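Local coordinates for protein Rho-class glutathione S-transferase (Laternula elliptica, PDB 3QAV) that probably transfers glutathione to electrophilic compounds, as a cytosolic glutathione S-transferase that binds glutathione in its N-terminal domain, at residues V196-N201 with G237-L242; V160-W165 with D204-I209. All blocks are in the same frame, centred on the assembly; numbering follows the deposited sequence.

Contact 1: residues V196-N201 with G237-L242; sequences VRQGAN and GNLLDL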
loop_
_atom_site.group_PDB
_atom_site.type_symbol
_atom_site.label_atom_id
_atom_site.label_comp_id
_atom_site.label_asym_id
_atom_site.label_seq_id
_atom_site.Cartn_x
_atom_site.Cartn_y
_atom_site.Cartn_z
ATOM N N VAL A 196 -7.672 11.508 -15.661
ATOM C CA VAL A 196 -8.396 12.431 -16.528
ATOM C C VAL A 196 -7.655 13.767 -16.571
ATOM O O VAL A 196 -7.544 14.388 -17.627
ATOM C CB VAL A 196 -9.835 12.673 -16.014
ATOM C CG1 VAL A 196 -10.506 13.770 -16.832
ATOM C CG2 VAL A 196 -10.643 11.385 -16.100
ATOM N N ARG A 197 -7.147 14.204 -15.423
ATOM C CA ARG A 197 -6.413 15.463 -15.348
ATOM C C ARG A 197 -5.267 15.463 -16.355
ATOM O O ARG A 197 -5.010 16.468 -17.008
ATOM C CB ARG A 197 -5.862 15.676 -13.933
ATOM C CG ARG A 197 -4.744 16.710 -13.810
ATOM C CD ARG A 197 -5.231 18.152 -13.956
ATOM N NE ARG A 197 -4.148 19.106 -13.690
ATOM C CZ ARG A 197 -4.250 20.430 -13.809
ATOM N NH1 ARG A 197 -3.203 21.198 -13.545
ATOM N NH2 ARG A 197 -5.391 20.993 -14.187
ATOM N N GLN A 198 -4.587 14.333 -16.482
ATOM C CA GLN A 198 -3.468 14.218 -17.407
ATOM C C GLN A 198 -3.946 14.153 -18.852
ATOM O O GLN A 198 -3.152 13.942 -19.766
ATOM C CB GLN A 198 -2.636 12.984 -17.074
ATOM C CG GLN A 198 -1.900 13.073 -15.746
ATOM C CD GLN A 198 -0.721 14.032 -15.786
ATOM O OE1 GLN A 198 -0.288 14.463 -16.859
ATOM N NE2 GLN A 198 -0.185 14.356 -14.612
ATOM N N GLY A 199 -5.253 14.309 -19.048
ATOM C CA GLY A 199 -5.810 14.314 -20.392
ATOM C C GLY A 199 -6.290 13.020 -21.023
ATOM O O GLY A 199 -6.453 12.958 -22.242
ATOM N N ALA A 200 -6.517 11.984 -20.224
ATOM C CA ALA A 200 -6.997 10.721 -20.776
ATOM C C ALA A 200 -8.431 10.897 -21.297
ATOM O O ALA A 200 -9.253 11.579 -20.674
ATOM C CB ALA A 200 -6.956 9.637 -19.718
ATOM N N ASN A 201 -8.711 10.290 -22.447
ATOM C CA ASN A 201 -10.034 10.349 -23.066
ATOM C C ASN A 201 -10.620 8.958 -22.887
ATOM O O ASN A 201 -10.396 8.066 -23.708
ATOM C CB ASN A 201 -9.914 10.697 -24.561
ATOM C CG ASN A 201 -11.269 10.886 -25.237
ATOM O OD1 ASN A 201 -11.344 11.201 -26.429
ATOM N ND2 ASN A 201 -12.343 10.693 -24.480
ATOM N N GLY A 237 -1.204 17.104 -19.485
ATOM C CA GLY A 237 -1.450 16.374 -20.719
ATOM C C GLY A 237 -0.574 15.170 -21.031
ATOM O O GLY A 237 -0.354 14.854 -22.205
ATOM N N ASN A 238 -0.085 14.481 -20.005
ATOM C CA ASN A 238 0.770 13.319 -20.226
ATOM C C ASN A 238 0.028 12.037 -20.609
ATOM O O ASN A 238 0.653 11.024 -20.913
ATOM C CB ASN A 238 1.641 13.071 -18.996
ATOM C CG ASN A 238 2.770 14.069 -18.881
ATOM O OD1 ASN A 238 3.676 14.086 -19.711
ATOM N ND2 ASN A 238 2.722 14.914 -17.856
ATOM N N LEU A 239 -1.299 12.081 -20.600
ATOM C CA LEU A 239 -2.097 10.914 -20.970
ATOM C C LEU A 239 -3.027 11.225 -22.137
ATOM O O LEU A 239 -3.964 10.474 -22.415
ATOM C CB LEU A 239 -2.905 10.414 -19.767
ATOM C CG LEU A 239 -2.063 9.755 -18.666
ATOM C CD1 LEU A 239 -2.957 9.334 -17.514
ATOM C CD2 LEU A 239 -1.327 8.543 -19.233
ATOM N N LEU A 240 -2.762 12.336 -22.819
ATOM C CA LEU A 240 -3.562 12.746 -23.965
ATOM C C LEU A 240 -3.512 11.695 -25.070
ATOM O O LEU A 240 -4.456 11.561 -25.853
ATOM C CB LEU A 240 -3.062 14.088 -24.516
ATOM C CG LEU A 240 -3.290 15.341 -23.663
ATOM C CD1 LEU A 240 -2.586 16.538 -24.298
ATOM C CD2 LEU A 240 -4.782 15.612 -23.537
ATOM N N ASP A 241 -2.419 10.938 -25.114
ATOM C CA ASP A 241 -2.234 9.909 -26.134
ATOM C C ASP A 241 -2.560 8.498 -25.643
ATOM O O ASP A 241 -2.495 7.538 -26.412
ATOM C CB ASP A 241 -0.790 9.941 -26.635
ATOM C CG ASP A 241 0.204 9.527 -25.567
ATOM O OD1 ASP A 241 0.164 10.102 -24.459
ATOM O OD2 ASP A 241 1.023 8.626 -25.834
ATOM N N LEU A 242 -2.905 8.370 -24.366
ATOM C CA LEU A 242 -3.218 7.061 -23.804
ATOM C C LEU A 242 -4.376 6.407 -24.535
ATOM O O LEU A 242 -4.238 5.318 -25.096
ATOM C CB LEU A 242 -3.569 7.187 -22.321
ATOM C CG LEU A 242 -3.862 5.882 -21.575
ATOM C CD1 LEU A 242 -2.690 4.930 -21.722
ATOM C CD2 LEU A 242 -4.114 6.181 -20.108
#
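Q198 and N238 lie side by side where the C-terminal tail of a glutathione S-transferase fold meets the end of helix 183-197, and the pair illustrates how a Schellman motif can receive a passing turn. The helix closes at G199, which has positive phi, and the carbonyl of Q198 faces the type I beta turn G237-L240. Followed outward, the Q198 side chain meets the turn first through its CB and again through its amide oxygen. Its CB rests on L239, 3.6 Å from L239 CG. CG stands anti to the carbonyl carbon (chi1 -68°), and a bend at chi2 carries the amide alongside N238. OE1 then takes two donors from that one residue: the backbone N of N238, lying in the carbonyl plane, and N238 ND2, tilted 30° from it, both at 3.2 Å from Q198 OE1. Two donors on one oxygen are likely to hold the Q198 amide in this rotation, its plane turned 38° from that of N238.

The backbone adds a firmer link, L239 N to Q198 O at 2.8 Å. The same oxygen also receives a CA-H...O contact from G237. Farther along, A200 CB sits 4.1 Å from L239 CB, while L239 also packs on F135 and V136 of helix 133-141, where K139 bonds to the carbonyl of N238. At G199 a side chain would clash with L240, and a CB would also press on the carbonyl O of Q198, so a glycine suits this backbone. L240 CD2 instead lies against bare backbone, 3.4 Å from G199 O.

Contact 2: residues V160-W165 with D204-I209; sequences VELGHW and DSYPNI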
loop_
_atom_site.group_PDB
_atom_site.type_symbol
_atom_site.label_atom_id
_atom_site.label_comp_id
_atom_site.label_asym_id
_atom_site.label_seq_id
_atom_site.Cartn_x
_atom_site.Cartn_y
_atom_site.Cartn_z
ATOM N N VAL A 160 -3.995 -2.659 -19.664
ATOM C CA VAL A 160 -4.376 -3.891 -18.980
ATOM C C VAL A 160 -4.923 -3.573 -17.589
ATOM O O VAL A 160 -5.987 -4.056 -17.198
ATOM C CB VAL A 160 -3.181 -4.852 -18.837
ATOM C CG1 VAL A 160 -3.568 -6.042 -17.968
ATOM C CG2 VAL A 160 -2.744 -5.328 -20.213
ATOM N N GLU A 161 -4.193 -2.753 -16.847
ATOM C CA GLU A 161 -4.617 -2.363 -15.510
ATOM C C GLU A 161 -6.019 -1.749 -15.529
ATOM O O GLU A 161 -6.899 -2.161 -14.769
ATOM C CB GLU A 161 -3.623 -1.366 -14.932
ATOM C CG GLU A 161 -3.958 -0.871 -13.537
ATOM C CD GLU A 161 -4.024 -1.981 -12.497
ATOM O OE1 GLU A 161 -3.157 -2.885 -12.511
ATOM O OE2 GLU A 161 -4.940 -1.934 -11.650
ATOM N N LEU A 162 -6.225 -0.763 -16.398
ATOM C CA LEU A 162 -7.521 -0.099 -16.500
ATOM C C LEU A 162 -8.639 -1.078 -16.844
ATOM O O LEU A 162 -9.783 -0.890 -16.434
ATOM C CB LEU A 162 -7.462 1.025 -17.550
ATOM C CG LEU A 162 -7.107 2.441 -17.075
ATOM C CD1 LEU A 162 -6.039 2.393 -15.996
ATOM C CD2 LEU A 162 -6.641 3.272 -18.263
ATOM N N GLY A 163 -8.298 -2.123 -17.594
ATOM C CA GLY A 163 -9.288 -3.118 -17.975
ATOM C C GLY A 163 -9.934 -3.753 -16.758
ATOM O O GLY A 163 -11.144 -3.973 -16.727
ATOM N N HIS A 164 -9.124 -4.032 -15.742
ATOM C CA HIS A 164 -9.621 -4.638 -14.513
ATOM C C HIS A 164 -10.714 -3.791 -13.892
ATOM O O HIS A 164 -11.801 -4.282 -13.591
ATOM C CB HIS A 164 -8.481 -4.807 -13.514
ATOM C CG HIS A 164 -7.477 -5.842 -13.914
ATOM N ND1 HIS A 164 -6.121 -5.593 -13.936
ATOM C CD2 HIS A 164 -7.626 -7.140 -14.268
ATOM C CE1 HIS A 164 -5.478 -6.693 -14.285
ATOM N NE2 HIS A 164 -6.369 -7.647 -14.492
ATOM N N TRP A 165 -10.427 -2.505 -13.716
ATOM C CA TRP A 165 -11.384 -1.590 -13.115
ATOM C C TRP A 165 -12.608 -1.386 -14.000
ATOM O O TRP A 165 -13.726 -1.235 -13.500
ATOM C CB TRP A 165 -10.693 -0.259 -12.796
ATOM C CG TRP A 165 -9.466 -0.464 -11.951
ATOM C CD1 TRP A 165 -8.180 -0.556 -12.388
ATOM C CD2 TRP A 165 -9.428 -0.717 -10.539
ATOM N NE1 TRP A 165 -7.341 -0.854 -11.341
ATOM C CE2 TRP A 165 -8.082 -0.958 -10.194
ATOM C CE3 TRP A 165 -10.403 -0.766 -9.533
ATOM C CZ2 TRP A 165 -7.684 -1.243 -8.885
ATOM C CZ3 TRP A 165 -10.007 -1.048 -8.229
ATOM C CH2 TRP A 165 -8.657 -1.283 -7.918
ATOM N N ASP A 204 -14.917 6.612 -24.871
ATOM C CA ASP A 204 -15.203 5.436 -25.680
ATOM C C ASP A 204 -14.370 4.186 -25.401
ATOM O O ASP A 204 -14.846 3.069 -25.599
ATOM C CB ASP A 204 -15.116 5.816 -27.159
ATOM C CG ASP A 204 -16.091 6.920 -27.522
ATOM O OD1 ASP A 204 -17.313 6.697 -27.405
ATOM O OD2 ASP A 204 -15.641 8.016 -27.914
ATOM N N SER A 205 -13.137 4.363 -24.940
ATOM C CA SER A 205 -12.281 3.221 -24.647
ATOM C C SER A 205 -12.650 2.532 -23.327
ATOM O O SER A 205 -12.608 1.307 -23.229
ATOM C CB SER A 205 -10.812 3.660 -24.626
ATOM O OG SER A 205 -10.623 4.791 -23.787
ATOM N N TYR A 206 -13.021 3.326 -22.324
ATOM C CA TYR A 206 -13.402 2.811 -21.006
ATOM C C TYR A 206 -14.681 3.500 -20.550
ATOM O O TYR A 206 -14.675 4.284 -19.596
ATOM C CB TYR A 206 -12.295 3.085 -19.992
ATOM C CG TYR A 206 -11.021 2.333 -20.274
ATOM C CD1 TYR A 206 -10.938 0.962 -20.052
ATOM C CD2 TYR A 206 -9.902 2.991 -20.776
ATOM C CE1 TYR A 206 -9.769 0.260 -20.322
ATOM C CE2 TYR A 206 -8.728 2.299 -21.050
ATOM C CZ TYR A 206 -8.671 0.935 -20.819
ATOM O OH TYR A 206 -7.513 0.248 -21.089
ATOM N N PRO A 207 -15.801 3.203 -21.220
ATOM C CA PRO A 207 -17.108 3.791 -20.906
ATOM C C PRO A 207 -17.596 3.706 -19.459
ATOM O O PRO A 207 -18.197 4.657 -18.959
ATOM C CB PRO A 207 -18.047 3.088 -21.892
ATOM C CG PRO A 207 -17.359 1.771 -22.143
ATOM C CD PRO A 207 -15.922 2.184 -22.275
ATOM N N ASN A 208 -17.346 2.590 -18.780
ATOM C CA ASN A 208 -17.814 2.454 -17.399
ATOM C C ASN A 208 -17.009 3.300 -16.429
ATOM O O ASN A 208 -17.556 3.842 -15.469
ATOM C CB ASN A 208 -17.797 0.993 -16.951
ATOM C CG ASN A 208 -18.738 0.133 -17.760
ATOM O OD1 ASN A 208 -18.318 -0.581 -18.667
ATOM N ND2 ASN A 208 -20.023 0.210 -17.449
ATOM N N ILE A 209 -15.711 3.412 -16.675
ATOM C CA ILE A 209 -14.873 4.226 -15.811
ATOM C C ILE A 209 -15.270 5.679 -16.030
ATOM O O ILE A 209 -15.394 6.443 -15.076
ATOM C CB ILE A 209 -13.379 4.042 -16.128
ATOM C CG1 ILE A 209 -12.954 2.607 -15.780
ATOM C CG2 ILE A 209 -12.556 5.074 -15.366
ATOM C CD1 ILE A 209 -11.471 2.333 -15.920
#
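L162 lies against the ring of Y206 at a helix-helix junction of the all-helical C-terminal domain of the glutathione S-transferase fold, an instance of a new helix docking by its first residues. Y206 is the N-cap residue of helix 207-217, and its side chain reaches across to helix 148-172.

The chief interaction is CH-pi. L162 CB stands over one face of the Y206 ring, 3.9 Å from the ring centroid and displaced toward the hydroxyl-bearing end of the ring, so that its nearest ring atom is Y206 CZ at 3.5 Å. The two side chains cross at about a right angle, and L162 CD2 comes down at 3.6 Å from Y206 CE2. At the ring's other ortho position to the hydroxyl, CE1 approaches the backbone N of G163.

Apolar packing continues one turn on. CG1 of I209 is anti to the carbonyl carbon (chi1 -66°), and the extended chain brings I209 CD1 to 4.1 Å from W165 CB and also against the carbonyl O of L162.

Polar links lie around this core. Y206 OH is hydrogen-bonded to the backbone O of H159, tying the ring to the helix it covers. An alanine in place of Y206 would probably leave a gap beside L162 CB and CD2 and the carbonyl of H159 without its hydroxyl partner. Beyond W165, E161 OE2 forms a salt bridge with R75 of the second subunit. That same oxygen accepts W165 NE1 at 2.7 Å through its anti lone pair.

How the contacts relate
Contacts 1 and 2 show how one helical domain is tied together, by a bridge between helices 148-172 and 207-217 and by the tail packing on the end of the helix between them in sequence. Their centres lie 14 Å apart, on the same side of the chain's centre, and they touch through L242 CD2 and L162 CD2. Along the chain their segments alternate: 160-165, then 196-201, 204-209 entering helix 207-217, and last the tail 237-242. H159, whose carbonyl serves contact 2, turns its NE2 to the tail at L242 O. The C-terminal tail thus folds back on this helical bundle, away from the glutathione site.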